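Local coordinates for pyruvate kinase (Pseudomonas aeruginosa, PDB 6QXL), which probably catalyses the last step of glycolysis, transferring the phosphoryl group of phosphoenolpyruvate to ADP to give pyruvate and ATP, at residues A[19-22]-A[23-27]; A[181-185]-A[186-190]; A[253-257]-A[258-262]. All blocks are in the same frame, centred on the assembly; numbering follows the deposited sequence.

Interaction 1: A[19-22]-A[23-27]; sequences PEVL and EQLIL
The carboxylate of Glu20 and the amide of Gln24, one helical turn apart, run side by side and point the same way, their planes turned 34° from each other. Glu20 leaves the backbone directed away from 23-27, but with CG anti to the backbone N (chi1 -178°) its extended chain swings the carboxylate back alongside Gln24. The carbonyl of Glu20 meets the same partner twice. Gln24 N donates to Glu20 O at 3.2 Å, and Gln24 CG rests 3.5 Å from Glu20 O. Three further backbone bonds continue the i to i+4 ladder: Glu23 N to Pro19 O (3.0 Å), Leu25 N to Val21 O (2.8 Å) and Ile26 N to Leu22 O (2.9 Å). This is the opening of helix 19-28, which links strands 7-11 and 32-36 as the first beta-alpha-beta unit of the TIM barrel. On the buried side, Leu22 and Leu25 meet at a slant, with Leu22 CD2 4.1 Å from Leu25 CD1. Leu25 is also flanked by Val21, whose CG1 lies 4.3 Å from Leu25 CG. Leu22 and Ile26 pack against helix 42-58 through Leu51, Leu55 and Val52, whereas Leu25 meets Val326 and Val329 of helix 325-340. Glu23 uses its OE2 elsewhere, in a salt bridge with Lys58 and a hydrogen bond with His59.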
loop_
_atom_site.group_PDB
_atom_site.type_symbol
_atom_site.label_atom_id
_atom_site.label_comp_id
_atom_site.label_asym_id
_atom_site.label_seq_id
_atom_site.Cartn_x
_atom_site.Cartn_y
_atom_site.Cartn_z
ATOM N N PRO A 19 39.823 10.976 34.849
ATOM C CA PRO A 19 39.223 9.680 35.116
ATOM C C PRO A 19 37.858 9.738 35.784
ATOM O O PRO A 19 37.024 8.875 35.517
ATOM C CB PRO A 19 40.237 8.993 36.024
ATOM C CG PRO A 19 41.529 9.695 35.788
ATOM C CD PRO A 19 41.179 11.088 35.415
ATOM N N GLU A 20 37.609 10.746 36.614
ATOM C CA GLU A 20 36.321 10.816 37.296
ATOM C C GLU A 20 35.175 11.062 36.311
ATOM O O GLU A 20 34.102 10.457 36.446
ATOM C CB GLU A 20 36.295 11.882 38.404
ATOM C CG GLU A 20 34.955 11.944 39.170
ATOM C CD GLU A 20 34.604 13.269 39.838
ATOM O OE1 GLU A 20 35.243 14.333 39.636
ATOM O OE2 GLU A 20 33.605 13.208 40.554
ATOM N N VAL A 21 35.400 11.930 35.326
ATOM C CA VAL A 21 34.343 12.270 34.394
ATOM C C VAL A 21 34.157 11.146 33.378
ATOM O O VAL A 21 33.020 10.768 33.071
ATOM C CB VAL A 21 34.614 13.612 33.703
ATOM C CG1 VAL A 21 33.574 13.905 32.621
ATOM C CG2 VAL A 21 34.615 14.731 34.741
ATOM N N LEU A 22 35.262 10.605 32.868
ATOM C CA LEU A 22 35.171 9.477 31.952
ATOM C C LEU A 22 34.432 8.304 32.579
ATOM O O LEU A 22 33.554 7.715 31.955
ATOM C CB LEU A 22 36.548 9.044 31.480
ATOM C CG LEU A 22 37.200 10.035 30.518
ATOM C CD1 LEU A 22 38.634 9.641 30.233
ATOM C CD2 LEU A 22 36.433 10.145 29.212
ATOM N N GLU A 23 34.741 7.992 33.833
ATOM C CA GLU A 23 33.991 6.938 34.494
ATOM C C GLU A 23 32.486 7.250 34.499
ATOM O O GLU A 23 31.668 6.382 34.210
ATOM C CB GLU A 23 34.514 6.696 35.909
ATOM C CG GLU A 23 33.871 5.475 36.601
ATOM C CD GLU A 23 34.650 4.953 37.774
ATOM O OE1 GLU A 23 35.269 5.717 38.523
ATOM O OE2 GLU A 23 34.659 3.720 37.953
ATOM N N GLN A 24 32.131 8.494 34.797
ATOM C CA GLN A 24 30.728 8.891 34.824
ATOM C C GLN A 24 30.043 8.828 33.445
ATOM O O GLN A 24 28.861 8.488 33.363
ATOM C CB GLN A 24 30.590 10.280 35.405
ATOM C CG GLN A 24 30.678 10.344 36.915
ATOM C CD GLN A 24 30.662 11.792 37.389
ATOM O OE1 GLN A 24 31.723 12.449 37.518
ATOM N NE2 GLN A 24 29.466 12.318 37.580
ATOM N N LEU A 25 30.794 9.152 32.387
ATOM C CA LEU A 25 30.288 9.043 31.029
ATOM C C LEU A 25 30.047 7.583 30.631
ATOM O O LEU A 25 29.047 7.265 29.980
ATOM C CB LEU A 25 31.251 9.692 30.021
ATOM C CG LEU A 25 31.491 11.191 30.048
ATOM C CD1 LEU A 25 32.555 11.552 29.009
ATOM C CD2 LEU A 25 30.201 11.954 29.825
ATOM N N ILE A 26 30.974 6.718 31.003
ATOM C CA ILE A 26 30.839 5.278 30.778
ATOM C C ILE A 26 29.581 4.775 31.477
ATOM O O ILE A 26 28.777 4.054 30.876
ATOM C CB ILE A 26 32.091 4.517 31.264
ATOM C CG1 ILE A 26 33.336 5.111 30.513
ATOM C CG2 ILE A 26 31.960 3.033 31.046
ATOM C CD1 ILE A 26 33.443 5.104 29.093
ATOM N N LEU A 27 29.400 5.167 32.724
ATOM C CA LEU A 27 28.217 4.732 33.474
ATOM C C LEU A 27 26.938 5.344 32.952
ATOM O O LEU A 27 25.887 4.747 33.088
ATOM C CB LEU A 27 28.357 5.037 34.966
ATOM C CG LEU A 27 29.417 4.235 35.690
ATOM C CD1 LEU A 27 29.814 4.985 36.976
ATOM C CD2 LEU A 27 28.963 2.794 35.948
#

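Interaction 2: A[181-185]-A[186-190]; sequences KLAAD and MDLDY
Leu182, in the last turn of helix 174-185, and Met186, just after Asp185, lie at an oblique angle to each other, with Leu182 CD1 3.8 Å from Met186 SD. Met186 reaches this place because its CG sits beside its own backbone N (chi1 -65°), which lays CG 3.3 Å from Leu182 O; the chain then bends at chi3 (78°). Leu182 O also accepts Met186 N at 3.0 Å, so the carbonyl that takes the N-H has the methionine's CG resting against it as well. The second side-chain pair closes the helix end: Leu188 points its CB toward the helix and sets CD1 3.6 Å from Ala183 CB. Between these two pairs the backbone forms a Schellman motif. Asp187 adopts positive phi (57°), Leu188 N bonds back to Ala183 O at 3.2 Å in a nearly straight line, and Asp187 N bonds to Ala184 O at 3.1 Å, arriving from above the carbonyl plane. The Ala183-Leu188 contact is the apolar pairing that commonly accompanies this cap. Arg53 of helix 42-58 accompanies the turn, donating to the carbonyls of Met186 and Asp187, while Met186 packs on His45 and Ala49 of that helix. Leu188 rests on Leu65 of strand 64-68, and Tyr190 opens strand 190-193, which runs in the barrel between strands 64-68 and 217-222.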
loop_
_atom_site.group_PDB
_atom_site.type_symbol
_atom_site.label_atom_id
_atom_site.label_comp_id
_atom_site.label_asym_id
_atom_site.label_seq_id
_atom_site.Cartn_x
_atom_site.Cartn_y
_atom_site.Cartn_z
ATOM N N LYS A 181 48.346 6.914 10.859
ATOM C CA LYS A 181 49.343 6.054 11.517
ATOM C C LYS A 181 49.109 6.017 13.019
ATOM O O LYS A 181 49.162 4.961 13.637
ATOM C CB LYS A 181 50.763 6.499 11.203
ATOM C CG LYS A 181 51.107 6.232 9.735
ATOM C CD LYS A 181 52.412 6.837 9.272
ATOM C CE LYS A 181 52.487 6.765 7.755
ATOM N NZ LYS A 181 53.865 6.692 7.180
ATOM N N LEU A 182 48.826 7.165 13.593
ATOM C CA LEU A 182 48.524 7.224 15.014
ATOM C C LEU A 182 47.296 6.380 15.349
ATOM O O LEU A 182 47.283 5.684 16.356
ATOM C CB LEU A 182 48.323 8.673 15.455
ATOM C CG LEU A 182 47.874 8.869 16.890
ATOM C CD1 LEU A 182 48.816 8.201 17.877
ATOM C CD2 LEU A 182 47.725 10.323 17.240
ATOM N N ALA A 183 46.275 6.439 14.501
ATOM C CA ALA A 183 45.056 5.674 14.727
ATOM C C ALA A 183 45.334 4.179 14.677
ATOM O O ALA A 183 44.907 3.430 15.570
ATOM C CB ALA A 183 43.988 6.053 13.715
ATOM N N ALA A 184 46.069 3.756 13.652
ATOM C CA ALA A 184 46.485 2.357 13.548
ATOM C C ALA A 184 47.279 1.911 14.778
ATOM O O ALA A 184 47.033 0.835 15.327
ATOM C CB ALA A 184 47.293 2.134 12.273
ATOM N N ASP A 185 48.185 2.771 15.235
ATOM C CA ASP A 185 49.029 2.467 16.389
ATOM C C ASP A 185 48.207 2.319 17.664
ATOM O O ASP A 185 48.548 1.526 18.518
ATOM C CB ASP A 185 50.111 3.550 16.550
ATOM C CG ASP A 185 51.157 3.217 17.605
ATOM O OD1 ASP A 185 51.807 2.163 17.437
ATOM O OD2 ASP A 185 51.297 4.007 18.605
ATOM N N MET A 186 47.123 3.075 17.784
ATOM C CA MET A 186 46.253 3.000 18.961
ATOM C C MET A 186 45.197 1.910 18.862
ATOM O O MET A 186 44.431 1.738 19.804
ATOM C CB MET A 186 45.549 4.345 19.174
ATOM C CG MET A 186 46.463 5.510 19.518
ATOM S SD MET A 186 45.581 7.073 19.430
ATOM C CE MET A 186 44.693 6.988 20.979
ATOM N N ASP A 187 45.148 1.179 17.739
ATOM C CA ASP A 187 44.112 0.147 17.487
ATOM C C ASP A 187 42.701 0.712 17.567
ATOM O O ASP A 187 41.820 0.145 18.212
ATOM C CB ASP A 187 44.234 -1.049 18.461
ATOM C CG ASP A 187 45.340 -1.988 18.092
ATOM O OD1 ASP A 187 46.034 -1.820 17.031
ATOM O OD2 ASP A 187 45.475 -2.942 18.881
ATOM N N LEU A 188 42.488 1.853 16.925
ATOM C CA LEU A 188 41.176 2.471 16.946
ATOM C C LEU A 188 40.179 1.624 16.160
ATOM O O LEU A 188 40.524 1.005 15.155
ATOM C CB LEU A 188 41.243 3.889 16.381
ATOM C CG LEU A 188 42.076 4.912 17.160
ATOM C CD1 LEU A 188 41.866 6.290 16.579
ATOM C CD2 LEU A 188 41.740 4.906 18.647
ATOM N N ASP A 189 38.948 1.598 16.648
ATOM C CA ASP A 189 37.888 0.810 16.036
ATOM C C ASP A 189 37.294 1.488 14.797
ATOM O O ASP A 189 36.923 0.813 13.837
ATOM C CB ASP A 189 36.828 0.540 17.077
ATOM C CG ASP A 189 37.414 -0.083 18.327
ATOM O OD1 ASP A 189 37.940 -1.199 18.247
ATOM O OD2 ASP A 189 37.421 0.566 19.373
ATOM N N TYR A 190 37.206 2.821 14.822
ATOM C CA TYR A 190 36.680 3.594 13.697
ATOM C C TYR A 190 37.588 4.774 13.417
ATOM O O TYR A 190 38.144 5.375 14.330
ATOM C CB TYR A 190 35.258 4.112 13.996
ATOM C CG TYR A 190 34.198 3.049 14.003
ATOM C CD1 TYR A 190 33.656 2.570 12.817
ATOM C CD2 TYR A 190 33.740 2.513 15.194
ATOM C CE1 TYR A 190 32.684 1.591 12.831
ATOM C CE2 TYR A 190 32.764 1.533 15.210
ATOM C CZ TYR A 190 32.232 1.101 14.035
ATOM O OH TYR A 190 31.292 0.115 14.067
#

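Interaction 3: A[253-257]-A[258-262]; sequences VEIGD and AELVG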
loop_
_atom_site.group_PDB
_atom_site.type_symbol
_atom_site.label_atom_id
_atom_site.label_comp_id
_atom_site.label_asym_id
_atom_site.label_seq_id
_atom_site.Cartn_x
_atom_site.Cartn_y
_atom_site.Cartn_z
ATOM N N VAL A 253 26.711 24.735 6.197
ATOM C CA VAL A 253 27.402 25.845 5.579
ATOM C C VAL A 253 27.454 25.655 4.060
ATOM O O VAL A 253 27.193 26.588 3.294
ATOM C CB VAL A 253 28.808 26.007 6.165
ATOM C CG1 VAL A 253 29.627 26.996 5.350
ATOM C CG2 VAL A 253 28.752 26.469 7.601
ATOM N N GLU A 254 27.774 24.438 3.621
ATOM C CA GLU A 254 27.986 24.188 2.199
ATOM C C GLU A 254 26.658 24.196 1.365
ATOM O O GLU A 254 26.694 24.603 0.248
ATOM C CB GLU A 254 28.808 22.904 2.007
ATOM C CG GLU A 254 30.331 23.457 2.047
ATOM C CD GLU A 254 31.283 22.632 1.390
ATOM O OE1 GLU A 254 32.423 22.473 1.808
ATOM O OE2 GLU A 254 31.000 22.012 0.331
ATOM N N ILE A 255 25.595 23.658 1.921
ATOM C CA ILE A 255 24.332 23.579 1.164
ATOM C C ILE A 255 23.206 24.444 1.706
ATOM O O ILE A 255 22.165 24.515 1.087
ATOM C CB ILE A 255 23.820 22.122 1.040
ATOM C CG1 ILE A 255 23.374 21.571 2.394
ATOM C CG2 ILE A 255 24.893 21.250 0.456
ATOM C CD1 ILE A 255 22.753 20.189 2.333
ATOM N N GLY A 256 23.415 25.063 2.862
ATOM C CA GLY A 256 22.385 25.886 3.518
ATOM C C GLY A 256 21.547 25.119 4.522
ATOM O O GLY A 256 21.119 24.004 4.265
ATOM N N ASP A 257 21.324 25.698 5.686
ATOM C CA ASP A 257 20.593 24.990 6.737
ATOM C C ASP A 257 19.165 24.576 6.325
ATOM O O ASP A 257 18.664 23.563 6.762
ATOM C CB ASP A 257 20.712 25.660 8.101
ATOM C CG ASP A 257 20.192 27.091 8.131
ATOM O OD1 ASP A 257 19.437 27.477 7.206
ATOM O OD2 ASP A 257 20.553 27.856 9.090
ATOM N N ALA A 258 18.522 25.348 5.460
ATOM C CA ALA A 258 17.177 25.025 4.997
ATOM C C ALA A 258 17.080 23.734 4.166
ATOM O O ALA A 258 15.991 23.228 3.946
ATOM C CB ALA A 258 16.601 26.177 4.214
ATOM N N GLU A 259 18.199 23.195 3.712
ATOM C CA GLU A 259 18.207 21.944 2.984
ATOM C C GLU A 259 18.562 20.737 3.833
ATOM O O GLU A 259 18.492 19.606 3.348
ATOM C CB GLU A 259 19.179 22.046 1.795
ATOM C CG GLU A 259 18.901 23.205 0.846
ATOM C CD GLU A 259 17.555 23.115 0.161
ATOM O OE1 GLU A 259 16.914 24.179 -0.056
ATOM O OE2 GLU A 259 17.205 21.990 -0.305
ATOM N N LEU A 260 18.933 20.947 5.085
ATOM C CA LEU A 260 19.413 19.847 5.917
ATOM C C LEU A 260 18.372 18.753 6.161
ATOM O O LEU A 260 18.683 17.579 6.086
ATOM C CB LEU A 260 19.919 20.369 7.255
ATOM C CG LEU A 260 21.293 21.034 7.144
ATOM C CD1 LEU A 260 21.648 21.564 8.519
ATOM C CD2 LEU A 260 22.381 20.111 6.622
ATOM N N VAL A 261 17.146 19.130 6.444
ATOM C CA VAL A 261 16.163 18.148 6.855
ATOM C C VAL A 261 15.993 17.026 5.842
ATOM O O VAL A 261 15.962 15.851 6.212
ATOM C CB VAL A 261 14.798 18.805 7.159
ATOM C CG1 VAL A 261 14.125 19.365 5.892
ATOM C CG2 VAL A 261 13.898 17.829 7.887
ATOM N N GLY A 262 15.922 17.381 4.565
ATOM C CA GLY A 262 15.715 16.399 3.516
ATOM C C GLY A 262 16.940 15.532 3.309
ATOM O O GLY A 262 16.812 14.320 3.080
HETATM O O HOH W 1 16.650 21.750 7.154
#
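This is a local turn contact, the short connection by which helix 248-255 gives way to helix 260-273 in the TIM barrel domain, at the surface that meets a second subunit. Its backbone evidence is two bonds, each spanning three residues: Glu259 N to Gly256 O and Leu260 N to Asp257 O, both 3.1 Å. Each donor comes from above the carbonyl plane, not on a lone pair. Gly256, the first residue beyond helix 248-255, has a phi of 93°, which glycine reaches easily. Side chains also span the bend. Ile255 points its CB toward 258-262 and its CG1 stands between the backbone N and the carbonyl carbon (chi1 68°), a crowded position that sends CD1 across to Glu259 CB at 4.1 Å and to Leu260 CD2 at 4.3 Å. Glu259 lays CG 3.5 Å from Ile255 O. A water extends the turn into the next helix, donating to Asp257 O at 2.7 Å and accepting from Val261 N at 2.8 Å. In the second subunit, Arg334 forms a salt bridge with OD1 of Asp257 and packs on Ala258, while Val261 touches Ala303. The preceding helix carries Asp250, a magnesium ligand. Asp257 thus works at both ends: its carbonyl oxygen receives two donors, Leu260 N and the water, and fixes the turn, while its carboxylate serves the interface, where the arginine's charge would be expected to keep it ionised.

All three contacts lie in the TIM barrel domain and follow in series along the chain, each at a helix start, a helix end or a junction. Interaction 1 opens the helix after the first barrel strand, 7-11; interaction 2 leads into the fourth, 190-193; interaction 3 follows the sixth, 243-247. Centres of interactions 1 and 2 are 22 Å apart, with nearest atoms about 11 Å apart, and both pack on helix 42-58. Interaction 3 lies across the chain's centre, its centre 35 Å from that of interaction 1 and 32 Å from that of interaction 2. Of the three, only interaction 3 also takes part in the contact between subunits.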